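Local atomic coordinates of solute-binding periplasmic protein of iron/siderophore ABC transporter (Yersinia pestis, PDB entry 6B2Y), a protein that probably captures a chelated iron complex in the periplasm and delivers it to an ABC transporter for uptake into the cell. Residues E212-A224 with N238-I251. Residues are numbered along the deposited sequence; the frame is centred on the assembly and turned at random.
Sequences EDKKPSVFIELRA and NMGDFIDQAGGNNI
Met239 lays its flexible thioether against strand 217-221: SD sits 3.7 Å from CD1 of Ile220, whose side chain it meets at about a right angle, and also touches Leu222 CD2. The unbranched chain bends at chi2 (-139°), which lets SD meet both. One helical turn on, Ile243 slides antiparallel past Val218, with CD1 3.7 Å from Val218 CG1 and near Ile220 CG2; Val218 and Ile220, beta-branched as suits a strand, form with Ile243 the apolar seam between strand and helix. A Schellman motif then ends the helix. Gly247 adopts the positive phi (81°) that a side chain would hinder, and its carbonyl oxygen lies 3.2 Å from CG of Lys215. The extended lysine runs on to a salt bridge with Glu212 OE2, while a water links its NZ to the carbonyls of Asp244 and Gly248. Gly248 passes close to Val218 CG2, where there is no room for a CB. Parallel strand pairing follows: Asn249 N gives a 2.8 Å bond to Pro216 O, Asn249 O accepts Val218 N from above its carbonyl plane, and Ile251 N binds Val218 O nearly straight (168°). Asn250 OD1 accepts a bond from a water that accepts Ile220 N, and OD1 also takes the backbone N-H of Ala252, as suits an amide oxygen. Ile251 finally spreads over Val218 O, its CD1 3.5 Å from Phe219 CD1. The arrangement is a right-handed beta-alpha-beta crossover: strand 249-250 forms one edge of the mixed sheet, strand 275-280 pairs with the other side of 217-221, and helices 340-350 and 168-182 pack around helix 239-245.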
loop_
_atom_site.group_PDB
_atom_site.type_symbol
_atom_site.label_atom_id
_atom_site.label_comp_id
_atom_site.label_asym_id
_atom_site.label_seq_id
_atom_site.Cartn_x
_atom_site.Cartn_y
_atom_site.Cartn_z
ATOM N N GLU A 212 -4.402 -8.854 25.746
ATOM C CA GLU A 212 -3.159 -9.145 25.041
ATOM C C GLU A 212 -2.877 -10.644 24.987
ATOM O O GLU A 212 -2.444 -11.165 23.950
ATOM C CB GLU A 212 -2.009 -8.392 25.715
ATOM C CG GLU A 212 -0.887 -7.976 24.783
ATOM C CD GLU A 212 -1.374 -7.164 23.587
ATOM O OE1 GLU A 212 -0.908 -7.449 22.465
ATOM O OE2 GLU A 212 -2.218 -6.256 23.764
ATOM N N ASP A 213 -3.126 -11.368 26.080
ATOM C CA ASP A 213 -2.773 -12.788 26.078
ATOM C C ASP A 213 -3.819 -13.671 25.393
ATOM O O ASP A 213 -3.730 -14.898 25.492
ATOM C CB ASP A 213 -2.487 -13.276 27.512
ATOM C CG ASP A 213 -3.724 -13.327 28.406
ATOM O OD1 ASP A 213 -4.832 -12.948 27.981
ATOM O OD2 ASP A 213 -3.566 -13.752 29.580
ATOM N N LYS A 214 -4.783 -13.079 24.692
ATOM C CA LYS A 214 -5.730 -13.808 23.865
ATOM C C LYS A 214 -5.557 -13.530 22.375
ATOM O O LYS A 214 -6.348 -14.044 21.572
ATOM C CB LYS A 214 -7.162 -13.454 24.275
ATOM C CG LYS A 214 -7.456 -13.662 25.764
ATOM C CD LYS A 214 -8.935 -13.891 25.997
ATOM C CE LYS A 214 -9.172 -14.690 27.276
ATOM N NZ LYS A 214 -10.614 -14.954 27.486
ATOM N N LYS A 215 -4.549 -12.764 21.990
ATOM C CA LYS A 215 -4.246 -12.353 20.617
ATOM C C LYS A 215 -3.349 -13.378 19.919
ATOM O O LYS A 215 -2.333 -13.804 20.487
ATOM C CB LYS A 215 -3.554 -11.003 20.605
ATOM C CG LYS A 215 -4.447 -9.892 21.076
ATOM C CD LYS A 215 -3.750 -8.549 21.009
ATOM C CE LYS A 215 -4.708 -7.450 21.449
ATOM N NZ LYS A 215 -4.076 -6.102 21.289
ATOM N N PRO A 216 -3.675 -13.751 18.684
ATOM C CA PRO A 216 -2.813 -14.688 17.953
ATOM C C PRO A 216 -1.489 -14.039 17.578
ATOM O O PRO A 216 -1.430 -12.852 17.248
ATOM C CB PRO A 216 -3.636 -15.015 16.706
ATOM C CG PRO A 216 -4.423 -13.752 16.465
ATOM C CD PRO A 216 -4.780 -13.253 17.854
ATOM N N SER A 217 -0.415 -14.826 17.636
ATOM C CA SER A 217 0.874 -14.342 17.167
ATOM C C SER A 217 0.882 -14.425 15.648
ATOM O O SER A 217 0.284 -15.327 15.059
ATOM C CB SER A 217 2.024 -15.149 17.769
ATOM O OG SER A 217 1.877 -16.534 17.510
ATOM N N VAL A 218 1.524 -13.452 15.017
ATOM C CA VAL A 218 1.421 -13.265 13.574
ATOM C C VAL A 218 2.807 -12.979 13.024
ATOM O O VAL A 218 3.541 -12.146 13.566
ATOM C CB VAL A 218 0.482 -12.098 13.203
ATOM C CG1 VAL A 218 0.406 -11.943 11.658
ATOM C CG2 VAL A 218 -0.908 -12.278 13.809
ATOM N N PHE A 219 3.146 -13.631 11.915
ATOM C CA PHE A 219 4.317 -13.257 11.134
ATOM C C PHE A 219 3.872 -12.904 9.726
ATOM O O PHE A 219 3.164 -13.693 9.086
ATOM C CB PHE A 219 5.360 -14.373 11.065
ATOM C CG PHE A 219 6.576 -13.989 10.268
ATOM C CD1 PHE A 219 7.465 -13.042 10.757
ATOM C CD2 PHE A 219 6.804 -14.529 9.009
ATOM C CE1 PHE A 219 8.577 -12.659 10.022
ATOM C CE2 PHE A 219 7.922 -14.147 8.273
ATOM C CZ PHE A 219 8.802 -13.217 8.782
ATOM N N ILE A 220 4.274 -11.725 9.245
ATOM C CA ILE A 220 4.019 -11.329 7.860
ATOM C C ILE A 220 5.335 -11.350 7.087
ATOM O O ILE A 220 6.299 -10.668 7.448
ATOM C CB ILE A 220 3.333 -9.954 7.759
ATOM C CG1 ILE A 220 3.000 -9.656 6.287
ATOM C CG2 ILE A 220 4.192 -8.849 8.341
ATOM C CD1 ILE A 220 1.632 -9.090 6.071
ATOM N N GLU A 221 5.378 -12.141 6.019
ATOM C CA GLU A 221 6.535 -12.180 5.137
ATOM C C GLU A 221 6.224 -11.285 3.945
ATOM O O GLU A 221 5.432 -11.653 3.075
ATOM C CB GLU A 221 6.847 -13.609 4.695
ATOM C CG GLU A 221 8.188 -13.700 4.014
ATOM C CD GLU A 221 8.461 -15.065 3.430
ATOM O OE1 GLU A 221 9.459 -15.189 2.697
ATOM O OE2 GLU A 221 7.682 -15.999 3.704
ATOM N N LEU A 222 6.828 -10.097 3.923
ATOM C CA LEU A 222 6.605 -9.169 2.819
ATOM C C LEU A 222 7.344 -9.626 1.560
ATOM O O LEU A 222 8.509 -10.023 1.611
ATOM C CB LEU A 222 7.056 -7.766 3.212
ATOM C CG LEU A 222 6.284 -7.177 4.389
ATOM C CD1 LEU A 222 6.953 -5.878 4.881
ATOM C CD2 LEU A 222 4.835 -6.916 3.979
ATOM N N ARG A 223 6.662 -9.517 0.422
ATOM C CA ARG A 223 7.207 -9.972 -0.860
ATOM C C ARG A 223 7.752 -11.388 -0.751
ATOM O O ARG A 223 8.864 -11.684 -1.193
ATOM C CB ARG A 223 8.252 -8.999 -1.388
ATOM C CG ARG A 223 7.772 -7.553 -1.378
ATOM C CD ARG A 223 8.877 -6.576 -1.743
ATOM N NE ARG A 223 10.028 -6.698 -0.854
ATOM C CZ ARG A 223 11.253 -7.002 -1.274
ATOM N NH1 ARG A 223 12.254 -7.092 -0.406
ATOM N NH2 ARG A 223 11.476 -7.213 -2.569
ATOM N N ALA A 224 6.968 -12.255 -0.109
ATOM C CA ALA A 224 7.380 -13.618 0.185
ATOM C C ALA A 224 7.840 -14.341 -1.071
ATOM O O ALA A 224 7.155 -14.320 -2.099
ATOM C CB ALA A 224 6.221 -14.374 0.822
ATOM N N ASN A 238 4.745 0.115 9.405
ATOM C CA ASN A 238 4.255 -0.500 8.170
ATOM C C ASN A 238 3.145 -1.507 8.456
ATOM O O ASN A 238 2.246 -1.209 9.244
ATOM C CB ASN A 238 5.414 -1.125 7.414
ATOM C CG ASN A 238 5.069 -1.401 5.949
ATOM O OD1 ASN A 238 4.875 -2.548 5.573
ATOM N ND2 ASN A 238 4.965 -0.351 5.138
ATOM N N MET A 239 3.183 -2.704 7.836
ATOM C CA MET A 239 2.079 -3.629 8.002
ATOM C C MET A 239 1.973 -4.144 9.430
ATOM O O MET A 239 0.909 -4.643 9.810
ATOM C CB MET A 239 2.223 -4.793 7.009
ATOM C CG MET A 239 2.025 -4.375 5.564
ATOM S SD MET A 239 1.063 -5.643 4.732
ATOM C CE MET A 239 1.225 -5.258 2.981
ATOM N N GLY A 240 3.043 -4.014 10.225
ATOM C CA GLY A 240 2.925 -4.233 11.658
ATOM C C GLY A 240 1.806 -3.420 12.277
ATOM O O GLY A 240 1.093 -3.896 13.166
ATOM N N ASP A 241 1.628 -2.175 11.810
ATOM C CA ASP A 241 0.513 -1.357 12.284
ATOM C C ASP A 241 -0.828 -2.029 12.008
ATOM O O ASP A 241 -1.766 -1.921 12.812
ATOM C CB ASP A 241 0.550 0.027 11.613
ATOM C CG ASP A 241 1.577 0.958 12.233
ATOM O OD1 ASP A 241 2.262 0.542 13.198
ATOM O OD2 ASP A 241 1.689 2.117 11.765
ATOM N N PHE A 242 -0.963 -2.684 10.849
ATOM C CA PHE A 242 -2.236 -3.335 10.533
ATOM C C PHE A 242 -2.466 -4.542 11.422
ATOM O O PHE A 242 -3.607 -4.814 11.824
ATOM C CB PHE A 242 -2.279 -3.784 9.068
ATOM C CG PHE A 242 -1.858 -2.724 8.085
ATOM C CD1 PHE A 242 -2.018 -1.375 8.366
ATOM C CD2 PHE A 242 -1.325 -3.097 6.851
ATOM C CE1 PHE A 242 -1.625 -0.409 7.444
ATOM C CE2 PHE A 242 -0.936 -2.144 5.937
ATOM C CZ PHE A 242 -1.077 -0.809 6.236
ATOM N N ILE A 243 -1.407 -5.303 11.689
ATOM C CA ILE A 243 -1.516 -6.421 12.623
ATOM C C ILE A 243 -2.016 -5.935 13.980
ATOM O O ILE A 243 -2.969 -6.496 14.544
ATOM C CB ILE A 243 -0.166 -7.141 12.744
ATOM C CG1 ILE A 243 0.153 -7.838 11.419
ATOM C CG2 ILE A 243 -0.184 -8.161 13.886
ATOM C CD1 ILE A 243 1.571 -8.391 11.369
ATOM N N ASP A 244 -1.385 -4.877 14.509
ATOM C CA ASP A 244 -1.784 -4.293 15.793
ATOM C C ASP A 244 -3.265 -3.929 15.798
ATOM O O ASP A 244 -4.011 -4.330 16.701
ATOM C CB ASP A 244 -0.945 -3.041 16.113
ATOM C CG ASP A 244 0.544 -3.331 16.301
ATOM O OD1 ASP A 244 0.962 -4.507 16.320
ATOM O OD2 ASP A 244 1.324 -2.357 16.425
ATOM N N GLN A 245 -3.710 -3.143 14.809
ATOM C CA GLN A 245 -5.095 -2.683 14.811
ATOM C C GLN A 245 -6.070 -3.835 14.647
ATOM O O GLN A 245 -7.204 -3.766 15.135
ATOM C CB GLN A 245 -5.326 -1.660 13.695
ATOM C CG GLN A 245 -4.617 -0.336 13.923
ATOM C CD GLN A 245 -4.823 0.633 12.765
ATOM O OE1 GLN A 245 -5.679 1.511 12.830
ATOM N NE2 GLN A 245 -4.030 0.479 11.710
ATOM N N ALA A 246 -5.654 -4.898 13.958
ATOM C CA ALA A 246 -6.515 -6.051 13.757
ATOM C C ALA A 246 -6.475 -6.998 14.941
ATOM O O ALA A 246 -7.069 -8.077 14.872
ATOM C CB ALA A 246 -6.123 -6.795 12.471
ATOM N N GLY A 247 -5.790 -6.622 16.018
ATOM C CA GLY A 247 -5.797 -7.442 17.211
ATOM C C GLY A 247 -4.853 -8.621 17.209
ATOM O O GLY A 247 -5.055 -9.565 17.983
ATOM N N GLY A 248 -3.831 -8.610 16.358
ATOM C CA GLY A 248 -2.809 -9.628 16.379
ATOM C C GLY A 248 -1.574 -9.178 17.134
ATOM O O GLY A 248 -1.405 -8.007 17.478
ATOM N N ASN A 249 -0.682 -10.136 17.356
ATOM C CA ASN A 249 0.595 -9.895 18.018
ATOM C C ASN A 249 1.712 -10.165 17.006
ATOM O O ASN A 249 2.057 -11.320 16.750
ATOM C CB ASN A 249 0.713 -10.775 19.265
ATOM C CG ASN A 249 2.124 -10.838 19.813
ATOM O OD1 ASN A 249 2.904 -9.891 19.678
ATOM N ND2 ASN A 249 2.458 -11.959 20.462
ATOM N N ASN A 250 2.278 -9.091 16.446
ATOM C CA ASN A 250 3.343 -9.171 15.444
ATOM C C ASN A 250 4.635 -9.690 16.071
ATOM O O ASN A 250 5.298 -8.973 16.831
ATOM C CB ASN A 250 3.553 -7.795 14.809
ATOM C CG ASN A 250 4.707 -7.773 13.824
ATOM O OD1 ASN A 250 5.198 -8.818 13.395
ATOM N ND2 ASN A 250 5.151 -6.560 13.455
ATOM N N ILE A 251 5.016 -10.935 15.731
ATOM C CA ILE A 251 6.215 -11.540 16.311
ATOM C C ILE A 251 7.479 -10.783 15.935
ATOM O O ILE A 251 8.522 -10.969 16.572
ATOM C CB ILE A 251 6.345 -13.029 15.902
ATOM C CG1 ILE A 251 6.646 -13.151 14.403
ATOM C CG2 ILE A 251 5.080 -13.793 16.291
ATOM C CD1 ILE A 251 7.487 -14.368 13.999
HETATM O O HOH W 1 -2.991 -6.104 18.712
HETATM O O HOH W 2 -5.197 -4.389 18.820
HETATM O O HOH W 3 5.863 -10.353 11.224
#